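Long-range contacts in DR2417 (Deinococcus radiodurans, PDB 4XWW), which probably degrades and matures RNA as a metal-dependent 5'-3' exonuclease of the RNase J family, working as a homodimer: residues T165-V170 and G202-I207; R239-T244 and I332-G337; D338-S343 and I364-V369; P396-P401 and G438-R443. One frame throughout, in Å; residues are numbered along the deposited sequence.

How the contacts relate
The four contacts fall into two neighbourhoods, with centres about 50 Å apart on opposite sides of the chain's centre. Contacts 1 and 4 belong to the metallo-beta-lactamase sandwich. Contact 1 pairs strands within one sheet, and contact 4 packs that sheet against the other; they meet where strands 205-209 and 398-402 run side by side. Contacts 2 and 3 share the parallel sheet of the beta-CASP domain, through neighbouring strands 240-243 and 339-342. Contact 3 is the most buried and relies on regular backbone bonds and valine packing. Contact 2, at the sheet's end, adds stacked arginines and a carbonyl-bound guanidinium, while contact 4 runs from a lysine-aspartate salt bridge toward the surface to buried phenylalanines.

Contact 1 (T165-V170 and G202-I207); sequences TPVGDV and GVLLLI
V170 lies alongside L205, both side chains pointing the same way, with V170 CG1 4.0 Å from L205 CD2. The two are bridge partners on parallel strands 168-172 and 205-209, which helix 192-201 joins into a beta-alpha-beta unit within one sheet of the metallo-beta-lactamase sandwich. V170 CG1, anti to the backbone N (chi1 178°), also meets I207 CD1 at 3.8 Å, and this one methyl is therefore shared by two residues of the neighbouring strand. From the other sheet, L19 and V21 of strand 19-23 pack against V170 and L205 respectively.

The backbone pairing starts at D169 O, which receives two N-H groups. L205 N donates a nearly straight bond of 3.3 Å (164° at the hydrogen), while L204 N sits at 2.9 Å from D169 O but is bent to 129° and weak. L204 has helix-like backbone angles, and this local twist brings both successive N-H groups to the same oxygen. One step on, V170 CA gives a C-H contact to L205 O at 3.3 Å.

Before the strand, L204 CD2 packs against V167 of the type I turn from T165 to G168, the two side chains crossing at about a right angle and CD2 touching V167 CG2 at 3.7 Å. T165 OG1 braces that turn, accepting from V167 N in an ST turn and donating to G168 O. Ahead of strand 205-209, at G202, water bridges the segments: one molecule accepts from D169 N at 2.9 Å and donates to G202 O at 3.0 Å.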
loop_
_atom_site.group_PDB
_atom_site.type_symbol
_atom_site.label_atom_id
_atom_site.label_comp_id
_atom_site.label_asym_id
_atom_site.label_seq_id
_atom_site.Cartn_x
_atom_site.Cartn_y
_atom_site.Cartn_z
ATOM N N THR A 165 -23.535 -19.574 29.625
ATOM C CA THR A 165 -23.026 -20.940 29.559
ATOM C C THR A 165 -22.981 -21.520 30.970
ATOM O O THR A 165 -23.142 -20.783 31.933
ATOM C CB THR A 165 -21.620 -20.992 28.936
ATOM O OG1 THR A 165 -20.642 -20.706 29.937
ATOM C CG2 THR A 165 -21.485 -19.988 27.783
ATOM N N PRO A 166 -22.753 -22.842 31.100
ATOM C CA PRO A 166 -22.649 -23.411 32.453
ATOM C C PRO A 166 -21.504 -22.858 33.321
ATOM O O PRO A 166 -21.537 -23.027 34.543
ATOM C CB PRO A 166 -22.416 -24.904 32.185
ATOM C CG PRO A 166 -23.031 -25.137 30.854
ATOM C CD PRO A 166 -22.800 -23.894 30.066
ATOM N N VAL A 167 -20.499 -22.226 32.723
ATOM C CA VAL A 167 -19.389 -21.735 33.532
ATOM C C VAL A 167 -19.562 -20.244 33.848
ATOM O O VAL A 167 -18.820 -19.681 34.658
ATOM C CB VAL A 167 -18.017 -21.952 32.842
ATOM C CG1 VAL A 167 -17.814 -23.417 32.473
ATOM C CG2 VAL A 167 -17.899 -21.059 31.612
ATOM N N GLY A 168 -20.528 -19.607 33.190
ATOM C CA GLY A 168 -20.746 -18.186 33.351
ATOM C C GLY A 168 -21.030 -17.490 32.031
ATOM O O GLY A 168 -21.279 -18.148 31.023
ATOM N N ASP A 169 -20.985 -16.158 32.033
ATOM C CA ASP A 169 -21.385 -15.387 30.855
ATOM C C ASP A 169 -20.224 -14.838 30.046
ATOM O O ASP A 169 -19.287 -14.284 30.603
ATOM C CB ASP A 169 -22.267 -14.201 31.250
ATOM C CG ASP A 169 -23.598 -14.612 31.832
ATOM O OD1 ASP A 169 -23.963 -15.801 31.760
ATOM O OD2 ASP A 169 -24.279 -13.712 32.360
ATOM N N VAL A 170 -20.328 -14.960 28.725
ATOM C CA VAL A 170 -19.419 -14.304 27.792
ATOM C C VAL A 170 -20.152 -13.114 27.173
ATOM O O VAL A 170 -21.250 -13.273 26.640
ATOM C CB VAL A 170 -18.954 -15.265 26.669
ATOM C CG1 VAL A 170 -18.021 -14.536 25.644
ATOM C CG2 VAL A 170 -18.288 -16.531 27.258
ATOM N N GLY A 202 -22.262 -10.011 36.342
ATOM C CA GLY A 202 -20.980 -10.686 36.266
ATOM C C GLY A 202 -20.678 -11.086 34.829
ATOM O O GLY A 202 -21.427 -11.849 34.232
ATOM N N VAL A 203 -19.610 -10.538 34.255
ATOM C CA VAL A 203 -19.113 -10.994 32.959
ATOM C C VAL A 203 -17.844 -11.827 33.200
ATOM O O VAL A 203 -16.844 -11.307 33.697
ATOM C CB VAL A 203 -18.804 -9.806 32.011
ATOM C CG1 VAL A 203 -18.117 -10.282 30.709
ATOM C CG2 VAL A 203 -20.083 -9.014 31.701
ATOM N N LEU A 204 -17.893 -13.125 32.899
ATOM C CA LEU A 204 -16.694 -13.966 33.024
ATOM C C LEU A 204 -15.643 -13.642 31.960
ATOM O O LEU A 204 -14.440 -13.519 32.252
ATOM C CB LEU A 204 -17.079 -15.446 32.934
ATOM C CG LEU A 204 -15.918 -16.442 33.045
ATOM C CD1 LEU A 204 -15.248 -16.331 34.409
ATOM C CD2 LEU A 204 -16.431 -17.848 32.840
ATOM N N LEU A 205 -16.096 -13.523 30.721
ATOM C CA LEU A 205 -15.196 -13.255 29.608
ATOM C C LEU A 205 -15.750 -12.149 28.731
ATOM O O LEU A 205 -16.904 -12.198 28.309
ATOM C CB LEU A 205 -14.979 -14.516 28.769
ATOM C CG LEU A 205 -14.210 -14.317 27.461
ATOM C CD1 LEU A 205 -12.775 -13.919 27.760
ATOM C CD2 LEU A 205 -14.265 -15.604 26.663
ATOM N N LEU A 206 -14.914 -11.151 28.462
ATOM C CA LEU A 206 -15.241 -10.140 27.462
ATOM C C LEU A 206 -14.457 -10.385 26.161
ATOM O O LEU A 206 -13.235 -10.619 26.184
ATOM C CB LEU A 206 -14.934 -8.740 27.992
ATOM C CG LEU A 206 -15.007 -7.615 26.945
ATOM C CD1 LEU A 206 -16.475 -7.359 26.535
ATOM C CD2 LEU A 206 -14.373 -6.338 27.489
ATOM N N ILE A 207 -15.172 -10.363 25.041
ATOM C CA ILE A 207 -14.550 -10.377 23.714
ATOM C C ILE A 207 -14.873 -9.044 23.044
ATOM O O ILE A 207 -16.049 -8.711 22.837
ATOM C CB ILE A 207 -15.067 -11.581 22.869
ATOM C CG1 ILE A 207 -14.874 -12.909 23.616
ATOM C CG2 ILE A 207 -14.381 -11.628 21.490
ATOM C CD1 ILE A 207 -15.483 -14.081 22.868
HETATM O O HOH W 1 -23.869 -11.009 32.301
HETATM O O HOH W 2 -20.631 -14.715 34.471
#

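Contact 2 (R239-T244 and I332-G337); sequences RVFLTT and IALRRG
R239 and G337 are the closest backbone pair, their CA atoms 7.4 Å apart, and a water donates to both carbonyls, lying 2.8 Å from R239 O. R239 leads into strand 240-243, the central strand of the parallel beta-CASP sheet, and the loop 332-337 folds over that end before the chain enters strand 339-342.

The R239 side chain bends at chi3 (-61°, NE turned back against CB), and its guanidinium is held between two groups. Over one face lies the guanidinium of R335, stacked nearly flat with centres 3.9 Å apart and planes at 12°; over the opposite face stands CZ of F241, whose ring meets the group by its edge. Two like charges this close probably depend on acidic neighbours: D338 forms a salt bridge with R239 NH2, and D303 does so with R335 NH1. D338 OD2 also accepts from R335 N, which ties the loop to the same carboxylate.

In the guanidinium plane, R239 NH2 donates to A333 O at 2.9 Å (150° at the hydrogen), although the donor stands above the plane of that carbonyl.

Next to these polar groups the contact turns apolar. L334 CD2 sits over the face of the F241 ring, 3.7 Å from its centroid, while I332 CG2 reaches the ring's edge 3.8 Å from CE2. F308 stacks on F241 as well, and L324 of helix 320-326 touches F241, I332 and L334. The last link is a water that accepts from R239 NH1 at 2.9 Å and from A333 N at 3.0 Å.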
loop_
_atom_site.group_PDB
_atom_site.type_symbol
_atom_site.label_atom_id
_atom_site.label_comp_id
_atom_site.label_asym_id
_atom_site.label_seq_id
_atom_site.Cartn_x
_atom_site.Cartn_y
_atom_site.Cartn_z
ATOM N N ARG A 239 -22.434 20.041 -10.036
ATOM C CA ARG A 239 -22.780 18.660 -9.707
ATOM C C ARG A 239 -21.939 18.140 -8.532
ATOM O O ARG A 239 -20.789 18.547 -8.344
ATOM C CB ARG A 239 -22.583 17.751 -10.927
ATOM C CG ARG A 239 -23.448 18.072 -12.109
ATOM C CD ARG A 239 -23.389 16.952 -13.147
ATOM N NE ARG A 239 -22.023 16.777 -13.636
ATOM C CZ ARG A 239 -21.679 16.007 -14.663
ATOM N NH1 ARG A 239 -22.604 15.341 -15.335
ATOM N NH2 ARG A 239 -20.406 15.908 -15.023
ATOM N N VAL A 240 -22.506 17.232 -7.751
ATOM C CA VAL A 240 -21.778 16.566 -6.671
ATOM C C VAL A 240 -21.814 15.065 -6.911
ATOM O O VAL A 240 -22.885 14.483 -7.155
ATOM C CB VAL A 240 -22.366 16.886 -5.269
ATOM C CG1 VAL A 240 -21.648 16.104 -4.156
ATOM C CG2 VAL A 240 -22.357 18.378 -4.995
ATOM N N PHE A 241 -20.638 14.453 -6.838
ATOM C CA PHE A 241 -20.479 13.009 -6.809
ATOM C C PHE A 241 -19.908 12.639 -5.465
ATOM O O PHE A 241 -18.957 13.263 -4.987
ATOM C CB PHE A 241 -19.554 12.511 -7.926
ATOM C CG PHE A 241 -19.999 12.878 -9.318
ATOM C CD1 PHE A 241 -19.871 14.180 -9.786
ATOM C CD2 PHE A 241 -20.516 11.918 -10.173
ATOM C CE1 PHE A 241 -20.281 14.519 -11.079
ATOM C CE2 PHE A 241 -20.911 12.241 -11.462
ATOM C CZ PHE A 241 -20.804 13.544 -11.914
ATOM N N LEU A 242 -20.482 11.625 -4.833
ATOM C CA LEU A 242 -19.985 11.191 -3.545
ATOM C C LEU A 242 -19.852 9.669 -3.545
ATOM O O LEU A 242 -20.712 8.988 -4.077
ATOM C CB LEU A 242 -20.929 11.654 -2.420
ATOM C CG LEU A 242 -20.539 11.281 -0.992
ATOM C CD1 LEU A 242 -21.044 12.363 -0.029
ATOM C CD2 LEU A 242 -21.117 9.902 -0.590
ATOM N N THR A 243 -18.770 9.158 -2.964
ATOM C CA THR A 243 -18.596 7.713 -2.795
ATOM C C THR A 243 -18.380 7.389 -1.345
ATOM O O THR A 243 -17.813 8.175 -0.586
ATOM C CB THR A 243 -17.409 7.165 -3.635
ATOM O OG1 THR A 243 -17.371 5.735 -3.552
ATOM C CG2 THR A 243 -16.068 7.723 -3.133
ATOM N N THR A 244 -18.902 6.230 -0.934
ATOM C CA THR A 244 -18.720 5.718 0.400
ATOM C C THR A 244 -18.949 4.208 0.253
ATOM O O THR A 244 -19.198 3.743 -0.860
ATOM C CB THR A 244 -19.706 6.382 1.384
ATOM O OG1 THR A 244 -19.374 6.047 2.728
ATOM C CG2 THR A 244 -21.133 5.967 1.062
ATOM N N ILE A 332 -21.701 8.978 -18.107
ATOM C CA ILE A 332 -21.386 10.190 -17.369
ATOM C C ILE A 332 -19.924 10.586 -17.613
ATOM O O ILE A 332 -19.030 9.740 -17.645
ATOM C CB ILE A 332 -21.638 10.017 -15.848
ATOM C CG1 ILE A 332 -23.053 9.504 -15.568
ATOM C CG2 ILE A 332 -21.397 11.323 -15.109
ATOM C CD1 ILE A 332 -23.224 8.953 -14.143
ATOM N N ALA A 333 -19.685 11.880 -17.776
ATOM C CA ALA A 333 -18.328 12.391 -17.910
ATOM C C ALA A 333 -18.057 13.532 -16.933
ATOM O O ALA A 333 -18.774 14.527 -16.924
ATOM C CB ALA A 333 -18.085 12.852 -19.339
ATOM N N LEU A 334 -17.014 13.380 -16.114
ATOM C CA LEU A 334 -16.604 14.438 -15.194
ATOM C C LEU A 334 -16.087 15.660 -15.948
ATOM O O LEU A 334 -15.623 15.549 -17.088
ATOM C CB LEU A 334 -15.524 13.930 -14.238
ATOM C CG LEU A 334 -15.987 12.841 -13.262
ATOM C CD1 LEU A 334 -14.912 12.532 -12.251
ATOM C CD2 LEU A 334 -17.260 13.246 -12.548
ATOM N N ARG A 335 -16.172 16.825 -15.308
ATOM C CA ARG A 335 -15.665 18.070 -15.899
ATOM C C ARG A 335 -15.321 19.089 -14.812
ATOM O O ARG A 335 -15.782 18.967 -13.665
ATOM C CB ARG A 335 -16.687 18.664 -16.880
ATOM C CG ARG A 335 -18.131 18.712 -16.375
ATOM C CD ARG A 335 -19.049 19.402 -17.401
ATOM N NE ARG A 335 -20.434 18.925 -17.340
ATOM C CZ ARG A 335 -21.377 19.440 -16.558
ATOM N NH1 ARG A 335 -21.098 20.456 -15.752
ATOM N NH2 ARG A 335 -22.609 18.950 -16.588
ATOM N N ARG A 336 -14.520 20.091 -15.172
ATOM C CA ARG A 336 -14.215 21.183 -14.250
ATOM C C ARG A 336 -15.495 21.796 -13.725
ATOM O O ARG A 336 -16.370 22.136 -14.509
ATOM C CB ARG A 336 -13.395 22.271 -14.929
ATOM C CG ARG A 336 -11.923 22.138 -14.750
ATOM C CD ARG A 336 -11.139 23.150 -15.575
ATOM N NE ARG A 336 -10.076 22.446 -16.280
ATOM C CZ ARG A 336 -8.973 22.012 -15.687
ATOM N NH1 ARG A 336 -8.787 22.239 -14.396
ATOM N NH2 ARG A 336 -8.050 21.369 -16.389
ATOM N N GLY A 337 -15.593 21.957 -12.409
ATOM C CA GLY A 337 -16.801 22.472 -11.801
ATOM C C GLY A 337 -17.505 21.415 -10.969
ATOM O O GLY A 337 -18.170 21.739 -9.990
HETATM O O HOH W 3 -19.727 21.152 -7.895
HETATM O O HOH W 4 -21.906 13.951 -17.834
#

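Contact 3 (D338-S343 and I364-V369)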
loop_
_atom_site.group_PDB
_atom_site.type_symbol
_atom_site.label_atom_id
_atom_site.label_comp_id
_atom_site.label_asym_id
_atom_site.label_seq_id
_atom_site.Cartn_x
_atom_site.Cartn_y
_atom_site.Cartn_z
ATOM N N ASP A 338 -17.370 20.153 -11.368
ATOM C CA ASP A 338 -17.848 19.038 -10.542
ATOM C C ASP A 338 -17.123 18.972 -9.207
ATOM O O ASP A 338 -15.942 19.320 -9.104
ATOM C CB ASP A 338 -17.668 17.686 -11.260
ATOM C CG ASP A 338 -18.610 17.508 -12.452
ATOM O OD1 ASP A 338 -19.656 18.185 -12.492
ATOM O OD2 ASP A 338 -18.297 16.719 -13.374
ATOM N N THR A 339 -17.831 18.488 -8.190
ATOM C CA THR A 339 -17.233 18.180 -6.899
ATOM C C THR A 339 -17.300 16.680 -6.654
ATOM O O THR A 339 -18.369 16.077 -6.777
ATOM C CB THR A 339 -17.941 18.943 -5.755
ATOM O OG1 THR A 339 -17.866 20.354 -6.023
ATOM C CG2 THR A 339 -17.276 18.661 -4.417
ATOM N N VAL A 340 -16.163 16.080 -6.309
ATOM C CA VAL A 340 -16.157 14.668 -5.919
ATOM C C VAL A 340 -15.762 14.539 -4.460
ATOM O O VAL A 340 -14.727 15.058 -4.026
ATOM C CB VAL A 340 -15.221 13.830 -6.789
ATOM C CG1 VAL A 340 -15.093 12.388 -6.203
ATOM C CG2 VAL A 340 -15.758 13.799 -8.197
ATOM N N ILE A 341 -16.617 13.873 -3.684
ATOM C CA ILE A 341 -16.368 13.687 -2.260
ATOM C C ILE A 341 -16.081 12.218 -1.975
ATOM O O ILE A 341 -16.905 11.346 -2.280
ATOM C CB ILE A 341 -17.572 14.130 -1.404
ATOM C CG1 ILE A 341 -17.923 15.608 -1.627
ATOM C CG2 ILE A 341 -17.334 13.831 0.087
ATOM C CD1 ILE A 341 -19.329 15.980 -1.085
ATOM N N LEU A 342 -14.928 11.953 -1.370
ATOM C CA LEU A 342 -14.601 10.612 -0.889
ATOM C C LEU A 342 -14.979 10.516 0.583
ATOM O O LEU A 342 -14.220 10.936 1.451
ATOM C CB LEU A 342 -13.106 10.301 -1.086
ATOM C CG LEU A 342 -12.555 10.597 -2.480
ATOM C CD1 LEU A 342 -11.071 10.158 -2.630
ATOM C CD2 LEU A 342 -13.394 9.969 -3.544
ATOM N N SER A 343 -16.182 10.006 0.853
ATOM C CA SER A 343 -16.684 9.870 2.220
ATOM C C SER A 343 -16.215 8.528 2.772
ATOM O O SER A 343 -17.016 7.625 3.004
ATOM C CB SER A 343 -18.213 9.989 2.246
ATOM O OG SER A 343 -18.724 10.082 3.572
ATOM N N ILE A 364 -8.476 16.135 -14.004
ATOM C CA ILE A 364 -9.686 16.490 -14.744
ATOM C C ILE A 364 -10.073 17.918 -14.384
ATOM O O ILE A 364 -10.552 18.679 -15.238
ATOM C CB ILE A 364 -10.850 15.514 -14.447
ATOM C CG1 ILE A 364 -10.563 14.148 -15.078
ATOM C CG2 ILE A 364 -12.181 16.055 -14.996
ATOM C CD1 ILE A 364 -11.574 13.061 -14.699
ATOM N N GLY A 365 -9.841 18.273 -13.127
ATOM C CA GLY A 365 -10.125 19.610 -12.639
ATOM C C GLY A 365 -11.348 19.699 -11.750
ATOM O O GLY A 365 -11.848 20.786 -11.470
ATOM N N VAL A 366 -11.823 18.557 -11.276
ATOM C CA VAL A 366 -12.928 18.578 -10.324
ATOM C C VAL A 366 -12.397 19.027 -8.954
ATOM O O VAL A 366 -11.200 18.922 -8.657
ATOM C CB VAL A 366 -13.645 17.205 -10.224
ATOM C CG1 VAL A 366 -13.859 16.609 -11.610
ATOM C CG2 VAL A 366 -12.892 16.238 -9.310
ATOM N N ASP A 367 -13.277 19.592 -8.146
ATOM C CA ASP A 367 -12.939 19.854 -6.760
ATOM C C ASP A 367 -12.979 18.526 -6.016
ATOM O O ASP A 367 -13.972 17.814 -6.091
ATOM C CB ASP A 367 -13.907 20.866 -6.140
ATOM C CG ASP A 367 -13.865 22.219 -6.837
ATOM O OD1 ASP A 367 -13.053 22.387 -7.768
ATOM O OD2 ASP A 367 -14.642 23.117 -6.448
ATOM N N VAL A 368 -11.897 18.177 -5.313
ATOM C CA VAL A 368 -11.789 16.868 -4.683
ATOM C C VAL A 368 -11.767 17.049 -3.179
ATOM O O VAL A 368 -10.946 17.801 -2.643
ATOM C CB VAL A 368 -10.519 16.100 -5.117
ATOM C CG1 VAL A 368 -10.675 14.609 -4.808
ATOM C CG2 VAL A 368 -10.217 16.338 -6.595
ATOM N N VAL A 369 -12.667 16.339 -2.508
ATOM C CA VAL A 369 -12.929 16.523 -1.088
ATOM C C VAL A 369 -12.765 15.194 -0.360
ATOM O O VAL A 369 -13.468 14.224 -0.665
ATOM C CB VAL A 369 -14.363 17.081 -0.874
ATOM C CG1 VAL A 369 -14.711 17.137 0.598
ATOM C CG2 VAL A 369 -14.481 18.459 -1.502
HETATM O O HOH W 5 -16.666 22.574 -4.776
#
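V369 reaches across to strand 339-342 with every carbon of its side chain. Its CB lies 3.9 Å from I341 CG1; CG1, anti to the backbone N (chi1 174°), continues along the same isoleucine; and CG2 turns back along the strand to T339 CG2 at 4.0 Å. The two strands, 339-342 and 367-369, form a parallel pair in the beta-CASP sheet, joined by helix 351-364 as a beta-alpha-beta unit, with 367-369 the outermost strand on its side.

The backbone bonds follow the regular parallel pattern. D367 N donates to D338 O, and D367 O accepts from V340 N at 2.8 Å; V369 then repeats the pair, its N bonded to V340 O and its O to L342 N at 2.8 Å.

The face carrying I341 and V369 is covered by helix 222-234, through L229, I232 and I233. On the other face V340 CG2 meets V366 CG2 at 3.9 Å, and L361 of the crossover helix touches V340, V366 and V368. V366 also presses its CB to 3.3 Å from D338 O just before the strand begins. At the exposed start of the pair, one water donates to both T339 OG1, at 2.8 Å, and D367 OD2, at 2.7 Å.

Contact 4 (P396-P401 and G438-R443)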
loop_
_atom_site.group_PDB
_atom_site.type_symbol
_atom_site.label_atom_id
_atom_site.label_comp_id
_atom_site.label_asym_id
_atom_site.label_seq_id
_atom_site.Cartn_x
_atom_site.Cartn_y
_atom_site.Cartn_z
ATOM N N PRO A 396 -14.774 -7.305 33.336
ATOM C CA PRO A 396 -14.696 -8.747 33.086
ATOM C C PRO A 396 -13.566 -9.415 33.860
ATOM O O PRO A 396 -12.523 -8.807 34.119
ATOM C CB PRO A 396 -14.429 -8.816 31.582
ATOM C CG PRO A 396 -13.573 -7.623 31.347
ATOM C CD PRO A 396 -14.142 -6.538 32.244
ATOM N N LYS A 397 -13.757 -10.674 34.213
ATOM C CA LYS A 397 -12.684 -11.412 34.855
ATOM C C LYS A 397 -11.601 -11.721 33.832
ATOM O O LYS A 397 -10.416 -11.574 34.117
ATOM C CB LYS A 397 -13.199 -12.696 35.496
ATOM C CG LYS A 397 -12.131 -13.464 36.278
ATOM C CD LYS A 397 -12.776 -14.533 37.190
ATOM C CE LYS A 397 -11.722 -15.188 38.101
ATOM N NZ LYS A 397 -12.248 -16.344 38.881
ATOM N N PHE A 398 -12.011 -12.124 32.631
ATOM C CA PHE A 398 -11.051 -12.517 31.603
ATOM C C PHE A 398 -11.310 -11.746 30.312
ATOM O O PHE A 398 -12.430 -11.299 30.077
ATOM C CB PHE A 398 -11.132 -14.022 31.384
ATOM C CG PHE A 398 -10.775 -14.823 32.619
ATOM C CD1 PHE A 398 -9.554 -14.629 33.236
ATOM C CD2 PHE A 398 -11.657 -15.755 33.156
ATOM C CE1 PHE A 398 -9.209 -15.360 34.370
ATOM C CE2 PHE A 398 -11.327 -16.489 34.298
ATOM C CZ PHE A 398 -10.094 -16.289 34.905
ATOM N N PHE A 399 -10.287 -11.561 29.483
ATOM C CA PHE A 399 -10.436 -10.680 28.338
ATOM C C PHE A 399 -9.731 -11.241 27.099
ATOM O O PHE A 399 -8.554 -11.623 27.159
ATOM C CB PHE A 399 -9.909 -9.289 28.725
ATOM C CG PHE A 399 -9.941 -8.265 27.620
ATOM C CD1 PHE A 399 -11.010 -8.180 26.744
ATOM C CD2 PHE A 399 -8.904 -7.356 27.502
ATOM C CE1 PHE A 399 -11.019 -7.210 25.735
ATOM C CE2 PHE A 399 -8.906 -6.387 26.515
ATOM C CZ PHE A 399 -9.959 -6.316 25.623
ATOM N N LEU A 400 -10.476 -11.295 25.988
ATOM C CA LEU A 400 -9.960 -11.701 24.683
ATOM C C LEU A 400 -10.116 -10.579 23.671
ATOM O O LEU A 400 -11.155 -10.463 23.025
ATOM C CB LEU A 400 -10.693 -12.932 24.140
ATOM C CG LEU A 400 -10.313 -14.342 24.570
ATOM C CD1 LEU A 400 -11.204 -15.339 23.829
ATOM C CD2 LEU A 400 -8.852 -14.614 24.258
ATOM N N PRO A 401 -9.078 -9.752 23.514
ATOM C CA PRO A 401 -9.150 -8.732 22.461
ATOM C C PRO A 401 -9.179 -9.408 21.091
ATOM O O PRO A 401 -8.391 -10.325 20.822
ATOM C CB PRO A 401 -7.879 -7.905 22.682
ATOM C CG PRO A 401 -6.980 -8.797 23.518
ATOM C CD PRO A 401 -7.901 -9.590 24.379
ATOM N N GLY A 438 -13.177 -21.332 32.428
ATOM C CA GLY A 438 -13.953 -21.783 33.565
ATOM C C GLY A 438 -14.077 -20.642 34.552
ATOM O O GLY A 438 -13.540 -19.564 34.322
ATOM N N PRO A 439 -14.796 -20.867 35.660
ATOM C CA PRO A 439 -14.981 -19.811 36.661
ATOM C C PRO A 439 -13.671 -19.183 37.133
ATOM O O PRO A 439 -13.653 -17.990 37.438
ATOM C CB PRO A 439 -15.690 -20.553 37.800
ATOM C CG PRO A 439 -16.517 -21.568 37.064
ATOM C CD PRO A 439 -15.619 -22.054 35.958
ATOM N N ASP A 440 -12.595 -19.967 37.180
ATOM C CA ASP A 440 -11.274 -19.438 37.498
ATOM C C ASP A 440 -10.207 -20.043 36.593
ATOM O O ASP A 440 -9.080 -20.287 37.024
ATOM C CB ASP A 440 -10.910 -19.693 38.963
ATOM C CG ASP A 440 -9.760 -18.812 39.422
ATOM O OD1 ASP A 440 -9.760 -17.627 39.027
ATOM O OD2 ASP A 440 -8.855 -19.296 40.138
ATOM N N GLU A 441 -10.570 -20.302 35.341
ATOM C CA GLU A 441 -9.626 -20.846 34.374
ATOM C C GLU A 441 -9.695 -20.031 33.103
ATOM O O GLU A 441 -10.776 -19.690 32.643
ATOM C CB GLU A 441 -9.922 -22.317 34.063
ATOM C CG GLU A 441 -8.951 -22.926 33.039
ATOM C CD GLU A 441 -9.178 -24.413 32.807
ATOM O OE1 GLU A 441 -10.033 -24.999 33.503
ATOM O OE2 GLU A 441 -8.493 -24.995 31.933
ATOM N N PHE A 442 -8.534 -19.733 32.541
ATOM C CA PHE A 442 -8.458 -18.972 31.303
ATOM C C PHE A 442 -7.084 -19.209 30.700
ATOM O O PHE A 442 -6.104 -18.564 31.078
ATOM C CB PHE A 442 -8.706 -17.488 31.570
ATOM C CG PHE A 442 -8.854 -16.650 30.310
ATOM C CD1 PHE A 442 -9.791 -17.002 29.341
ATOM C CD2 PHE A 442 -8.091 -15.513 30.113
ATOM C CE1 PHE A 442 -9.953 -16.232 28.187
ATOM C CE2 PHE A 442 -8.245 -14.740 28.964
ATOM C CZ PHE A 442 -9.178 -15.104 28.004
ATOM N N ARG A 443 -7.008 -20.161 29.779
ATOM C CA ARG A 443 -5.725 -20.524 29.187
ATOM C C ARG A 443 -5.900 -21.156 27.817
ATOM O O ARG A 443 -6.957 -21.700 27.502
ATOM C CB ARG A 443 -4.980 -21.498 30.105
ATOM C CG ARG A 443 -5.772 -22.754 30.354
ATOM C CD ARG A 443 -5.059 -23.748 31.255
ATOM N NE ARG A 443 -5.770 -25.022 31.250
ATOM C CZ ARG A 443 -5.416 -26.075 30.519
ATOM N NH1 ARG A 443 -4.345 -26.018 29.740
ATOM N NH2 ARG A 443 -6.135 -27.190 30.573
#
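G438 brings its carbonyl O to the edge of the F398 ring, beside CE2, and so opens the tight turn of the beta hairpin 433-438/441-447, in which G438 N bonds to E441 O. P439 follows, its carbonyl facing K397: NZ donates to P439 O at 2.6 Å, in the carbonyl plane and on a lone pair. The same NZ forms a salt bridge with D440 OD1 at 2.8 Å, coming in on the anti side and 32° out of the carboxylate plane. That oxygen has a second cation in K424. K397 CG is anti to its backbone N (chi1 -176°) and covers one face of the F398 ring, while the extended chain beyond it carries NZ to the turn.

E441 points its side chain off to R443, with OE2 2.8 Å from R443 NE in a salt bridge, and its carbonyl stays close to F398.

F442 then makes the apolar heart of the contact. Its CB sits 3.4 Å from the centroid of the F398 ring, on the face opposite K397 CG, and F398 CB in turn lies over the F442 ring, 3.6 Å from its centroid. The rings slide past one another, centroids 4.8 Å apart and planes at 20°, so overlap between them is slight. L400 CG closes the F442 edge at 3.7 Å from CZ.

The contact packs the two sheets of the metallo-beta-lactamase sandwich together: strand 398-402 runs between 205-209 and 425-426 in one, 441-447 borders 433-438 in the other, and F399 points to the outer side, its ring edge-to-face with H412 of helix 406-417.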